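Local coordinates for protein hookworm platelet inhibitor 1 (Ancylostoma caninum, PDB 4TPV) that inhibits platelet aggregation and the adhesion of resting platelets to fibrinogen and collagen, possibly by binding platelet integrins, at residues A[42-46]-A[47-51]; A[30-33]-A[34-37]. All coordinates share one frame; numbering follows the deposited sequence.

Contact 1: residues A[42-46]-A[47-51]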
loop_
_atom_site.group_PDB
_atom_site.type_symbol
_atom_site.label_atom_id
_atom_site.label_comp_id
_atom_site.label_asym_id
_atom_site.label_seq_id
_atom_site.Cartn_x
_atom_site.Cartn_y
_atom_site.Cartn_z
ATOM N N MET A 42 -5.745 -4.411 -3.201
ATOM C CA MET A 42 -4.900 -3.565 -4.050
ATOM C C MET A 42 -4.490 -4.237 -5.342
ATOM O O MET A 42 -4.204 -5.440 -5.392
ATOM C CB MET A 42 -3.631 -3.141 -3.329
ATOM C CG MET A 42 -3.838 -2.084 -2.262
ATOM S SD MET A 42 -2.268 -1.651 -1.464
ATOM C CE MET A 42 -2.797 -0.210 -0.525
ATOM N N VAL A 43 -4.439 -3.425 -6.391
ATOM C CA VAL A 43 -3.945 -3.859 -7.691
ATOM C C VAL A 43 -2.744 -2.995 -8.051
ATOM O O VAL A 43 -2.743 -1.801 -7.763
ATOM C CB VAL A 43 -5.035 -3.734 -8.773
ATOM C CG1 VAL A 43 -4.453 -3.978 -10.167
ATOM C CG2 VAL A 43 -6.187 -4.676 -8.458
ATOM N N TYR A 44 -1.716 -3.573 -8.664
ATOM C CA TYR A 44 -0.568 -2.755 -9.064
ATOM C C TYR A 44 -0.994 -1.744 -10.142
ATOM O O TYR A 44 -1.834 -2.041 -10.985
ATOM C CB TYR A 44 0.587 -3.617 -9.575
ATOM C CG TYR A 44 1.899 -2.875 -9.483
ATOM C CD1 TYR A 44 2.567 -2.772 -8.267
ATOM C CD2 TYR A 44 2.443 -2.226 -10.604
ATOM C CE1 TYR A 44 3.740 -2.078 -8.154
ATOM C CE2 TYR A 44 3.626 -1.520 -10.501
ATOM C CZ TYR A 44 4.271 -1.448 -9.274
ATOM O OH TYR A 44 5.441 -0.747 -9.138
ATOM N N ASP A 45 -0.427 -0.541 -10.097
ATOM C CA ASP A 45 -0.833 0.514 -11.025
ATOM C C ASP A 45 0.406 1.169 -11.596
ATOM O O ASP A 45 1.182 1.794 -10.864
ATOM C CB ASP A 45 -1.710 1.549 -10.306
ATOM C CG ASP A 45 -2.266 2.591 -11.248
ATOM O OD1 ASP A 45 -1.529 3.541 -11.597
ATOM O OD2 ASP A 45 -3.444 2.448 -11.634
ATOM N N CYS A 46 0.638 0.973 -12.892
ATOM C CA CYS A 46 1.880 1.475 -13.482
ATOM C C CYS A 46 1.908 3.003 -13.562
ATOM O O CYS A 46 2.979 3.587 -13.635
ATOM C CB CYS A 46 2.117 0.855 -14.856
ATOM S SG CYS A 46 2.421 -0.924 -14.751
ATOM N N THR A 47 0.748 3.658 -13.522
ATOM C CA THR A 47 0.722 5.113 -13.424
ATOM C C THR A 47 1.227 5.614 -12.056
ATOM O O THR A 47 2.008 6.578 -11.985
ATOM C CB THR A 47 -0.688 5.638 -13.698
ATOM O OG1 THR A 47 -0.993 5.391 -15.083
ATOM C CG2 THR A 47 -0.756 7.127 -13.442
ATOM N N LEU A 48 0.800 4.966 -10.976
ATOM C CA LEU A 48 1.341 5.270 -9.659
ATOM C C LEU A 48 2.822 4.929 -9.567
ATOM O O LEU A 48 3.567 5.610 -8.865
ATOM C CB LEU A 48 0.574 4.516 -8.576
ATOM C CG LEU A 48 -0.837 5.032 -8.406
ATOM C CD1 LEU A 48 -1.486 4.323 -7.220
ATOM C CD2 LEU A 48 -0.839 6.547 -8.187
ATOM N N GLU A 49 3.256 3.887 -10.278
ATOM C CA GLU A 49 4.688 3.590 -10.301
ATOM C C GLU A 49 5.470 4.763 -10.884
ATOM O O GLU A 49 6.515 5.148 -10.346
ATOM C CB GLU A 49 5.006 2.317 -11.097
ATOM C CG GLU A 49 6.521 2.119 -11.309
ATOM C CD GLU A 49 6.875 0.793 -11.972
ATOM O OE1 GLU A 49 7.597 0.826 -13.001
ATOM O OE2 GLU A 49 6.458 -0.263 -11.463
ATOM N N GLU A 50 4.984 5.339 -11.982
ATOM C CA GLU A 50 5.679 6.484 -12.558
ATOM C C GLU A 50 5.674 7.672 -11.577
ATOM O O GLU A 50 6.685 8.360 -11.433
ATOM C CB GLU A 50 5.065 6.887 -13.894
ATOM C CG GLU A 50 5.512 8.270 -14.372
ATOM C CD GLU A 50 6.955 8.347 -14.869
ATOM O OE1 GLU A 50 7.681 7.332 -14.841
ATOM O OE2 GLU A 50 7.356 9.457 -15.280
ATOM N N LYS A 51 4.559 7.876 -10.877
ATOM C CA LYS A 51 4.488 8.924 -9.859
ATOM C C LYS A 51 5.518 8.653 -8.761
ATOM O O LYS A 51 6.210 9.567 -8.272
ATOM C CB LYS A 51 3.072 8.997 -9.270
ATOM C CG LYS A 51 2.811 10.177 -8.339
ATOM C CD LYS A 51 1.383 10.110 -7.807
ATOM C CE LYS A 51 1.104 11.254 -6.837
ATOM N NZ LYS A 51 -0.164 11.041 -6.076
#

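Contact 2: residues A[30-33]-A[34-37]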
loop_
_atom_site.group_PDB
_atom_site.type_symbol
_atom_site.label_atom_id
_atom_site.label_comp_id
_atom_site.label_asym_id
_atom_site.label_seq_id
_atom_site.Cartn_x
_atom_site.Cartn_y
_atom_site.Cartn_z
ATOM N N PHE A 30 -4.813 -7.593 8.490
ATOM C CA PHE A 30 -5.393 -6.476 9.214
ATOM C C PHE A 30 -6.917 -6.569 9.241
ATOM O O PHE A 30 -7.539 -6.359 10.291
ATOM C CB PHE A 30 -4.955 -5.151 8.591
ATOM C CG PHE A 30 -5.147 -3.986 9.507
ATOM C CD1 PHE A 30 -6.345 -3.306 9.539
ATOM C CD2 PHE A 30 -4.121 -3.578 10.333
ATOM C CE1 PHE A 30 -6.513 -2.220 10.385
ATOM C CE2 PHE A 30 -4.275 -2.500 11.174
ATOM C CZ PHE A 30 -5.472 -1.828 11.211
ATOM N N ALA A 31 -7.535 -6.920 8.117
ATOM C CA ALA A 31 -8.998 -6.974 8.046
ATOM C C ALA A 31 -9.585 -8.032 8.982
ATOM O O ALA A 31 -10.634 -7.816 9.594
ATOM C CB ALA A 31 -9.464 -7.247 6.591
ATOM N N ARG A 32 -8.921 -9.177 9.063
ATOM C CA ARG A 32 -9.406 -10.249 9.920
ATOM C C ARG A 32 -9.185 -9.922 11.389
ATOM O O ARG A 32 -10.051 -10.208 12.217
ATOM C CB ARG A 32 -8.738 -11.582 9.560
ATOM C CG ARG A 32 -9.251 -12.767 10.405
ATOM C CD ARG A 32 -10.679 -13.196 9.983
ATOM N NE ARG A 32 -10.708 -13.975 8.751
ATOM C CZ ARG A 32 -11.809 -14.236 8.052
ATOM N NH1 ARG A 32 -12.986 -13.782 8.464
ATOM N NH2 ARG A 32 -11.736 -14.951 6.931
ATOM N N ASN A 33 -8.049 -9.310 11.721
ATOM C CA ASN A 33 -7.726 -9.111 13.136
ATOM C C ASN A 33 -8.382 -7.863 13.723
ATOM O O ASN A 33 -8.694 -7.827 14.913
ATOM C CB ASN A 33 -6.201 -9.076 13.322
ATOM C CG ASN A 33 -5.582 -10.462 13.231
ATOM O OD1 ASN A 33 -5.472 -11.173 14.238
ATOM N ND2 ASN A 33 -5.201 -10.868 12.022
ATOM N N TYR A 34 -8.613 -6.846 12.897
ATOM C CA TYR A 34 -9.279 -5.624 13.370
ATOM C C TYR A 34 -10.749 -5.547 12.971
ATOM O O TYR A 34 -11.454 -4.637 13.403
ATOM C CB TYR A 34 -8.535 -4.369 12.857
ATOM C CG TYR A 34 -7.188 -4.167 13.518
ATOM C CD1 TYR A 34 -6.068 -4.840 13.068
ATOM C CD2 TYR A 34 -7.046 -3.325 14.613
ATOM C CE1 TYR A 34 -4.840 -4.698 13.685
ATOM C CE2 TYR A 34 -5.809 -3.154 15.229
ATOM C CZ TYR A 34 -4.719 -3.845 14.773
ATOM O OH TYR A 34 -3.507 -3.672 15.407
ATOM N N LYS A 35 -11.206 -6.491 12.144
ATOM C CA LYS A 35 -12.603 -6.545 11.708
ATOM C C LYS A 35 -12.968 -5.293 10.913
ATOM O O LYS A 35 -13.711 -4.422 11.371
ATOM C CB LYS A 35 -13.552 -6.722 12.901
ATOM C CG LYS A 35 -13.241 -7.945 13.756
ATOM C CD LYS A 35 -13.178 -9.206 12.911
ATOM C CE LYS A 35 -12.805 -10.429 13.762
ATOM N NZ LYS A 35 -12.355 -11.589 12.925
ATOM N N THR A 36 -12.429 -5.215 9.704
ATOM C CA THR A 36 -12.640 -4.069 8.837
ATOM C C THR A 36 -13.639 -4.438 7.738
ATOM O O THR A 36 -13.432 -5.428 7.032
ATOM C CB THR A 36 -11.319 -3.593 8.189
ATOM O OG1 THR A 36 -10.833 -4.595 7.281
ATOM C CG2 THR A 36 -10.243 -3.346 9.263
ATOM N N SER A 37 -14.688 -3.628 7.583
ATOM C CA SER A 37 -15.837 -3.998 6.756
ATOM C C SER A 37 -15.738 -3.733 5.247
ATOM O O SER A 37 -16.591 -4.212 4.504
ATOM C CB SER A 37 -17.080 -3.291 7.284
ATOM O OG SER A 37 -16.887 -1.884 7.292
HETATM O O HOH W 1 -13.966 -12.263 10.713
#

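Contact 1: residues A[42-46]-A[47-51]
Tyr44 and Glu49 meet at the edge of the phenol ring: the OH of Tyr44 donates to OE2 of Glu49 over a short 2.6 Å, and this oxygen comes in near the ring plane, beside CE2 and CZ. The carboxylate plane stands 70° from the ring plane and accepts the bond on the anti lone pair of OE2, away from OE1. With CG of Glu49 anti to the backbone N (chi1 171°) and the chain extended beyond it, the acid reaches back past the start of its helix to the tyrosine. Both polar ends have further partners. Tyr44 OH also accepts from the backbone N of Cys122, while Arg16 and Arg8 form salt bridges with OE2 and OE1 of Glu49; the two arginines probably keep this buried carboxylate ionised.

Asp45 works on the backbone. Its CG stands anti to the backbone N, which lays OD1 over the first turn, where its anti lone pair takes Leu48 N at 2.8 Å with an N-H...O angle of 156°. The same oxygen lies 3.1 Å from Thr47 CB. Leu48 CG touches OD1 as well, and its CD1 comes near CB of Asp45. The carbonyl O of Asp45 accepts from Glu49 N at 3.0 Å, and Cys46 O from Glu50 N, opening the regular helical pattern. Cys46 CB leads away from the turn, its SG bonded to Cys5 in a disulfide that ties the N-terminal segment to this helix start. The arrangement is an aspartate N-cap, here at the junction where edge strand 43-44 of the mixed sheet passes into helix 46-56 of the CAP fold.

Contact 2: residues A[30-33]-A[34-37]
Tyr34 lies over the ring of Phe30, one helical turn earlier. Its CB sits 3.4 Å from Phe30 O, the same carbonyl that accepts Tyr34 N at 2.9 Å. With chi1 at -70°, CG swings beside the backbone N and over the rim of the phenylalanine, where it meets CZ and CE1. CD1 stands above the centre of the Phe30 ring, 3.4 Å from its plane; CE1 comes to 3.4 Å from Phe30 CE2, and CZ still touches this carbon more loosely. The rings form an offset stack, planes 12° apart and centroids 4.0 Å apart, and Tyr149 adds an edge-to-face partner to Phe30. This is the C-terminal end of helix 13-34 of the CAP domain, where Lys35 takes positive phi and the chain leaves the helix, Thr36 N closing its end with a six-to-one bond to Ala31 O at 3.2 Å. Thr36 packs OG1 against CB of Ala31, a buried hydroxyl with no polar partner in the model, and sets CG2 at the edge of the Phe30 ring. Bent at chi2 (-53°), Lys35 brings NZ back to Arg32 O at 2.8 Å, in the carbonyl plane, and a water accepts from both NZ and Arg32 NH1.

Contact 2 comes first along the chain, at the end of helix 13-34; the loop after it leads to strand 43-44, where contact 1 turns straight into helix 46-56. One thus finishes a helix and the other starts the next. Their centres are 25 Å apart, on opposite sides of the chain's centre, and their nearest atoms stay about 11 Å apart. Both belong to the CAP domain, and helix 13-34 runs between their surroundings: Arg16, Thr20, His23 and Arg27 pack against segment 42-46, while its last turn faces the loop around Tyr149 to Arg157. Contact 1 supplies strand 43-44, the outermost strand of the mixed sheet, next to 119-127, so the helix meets different parts of the fold along its length.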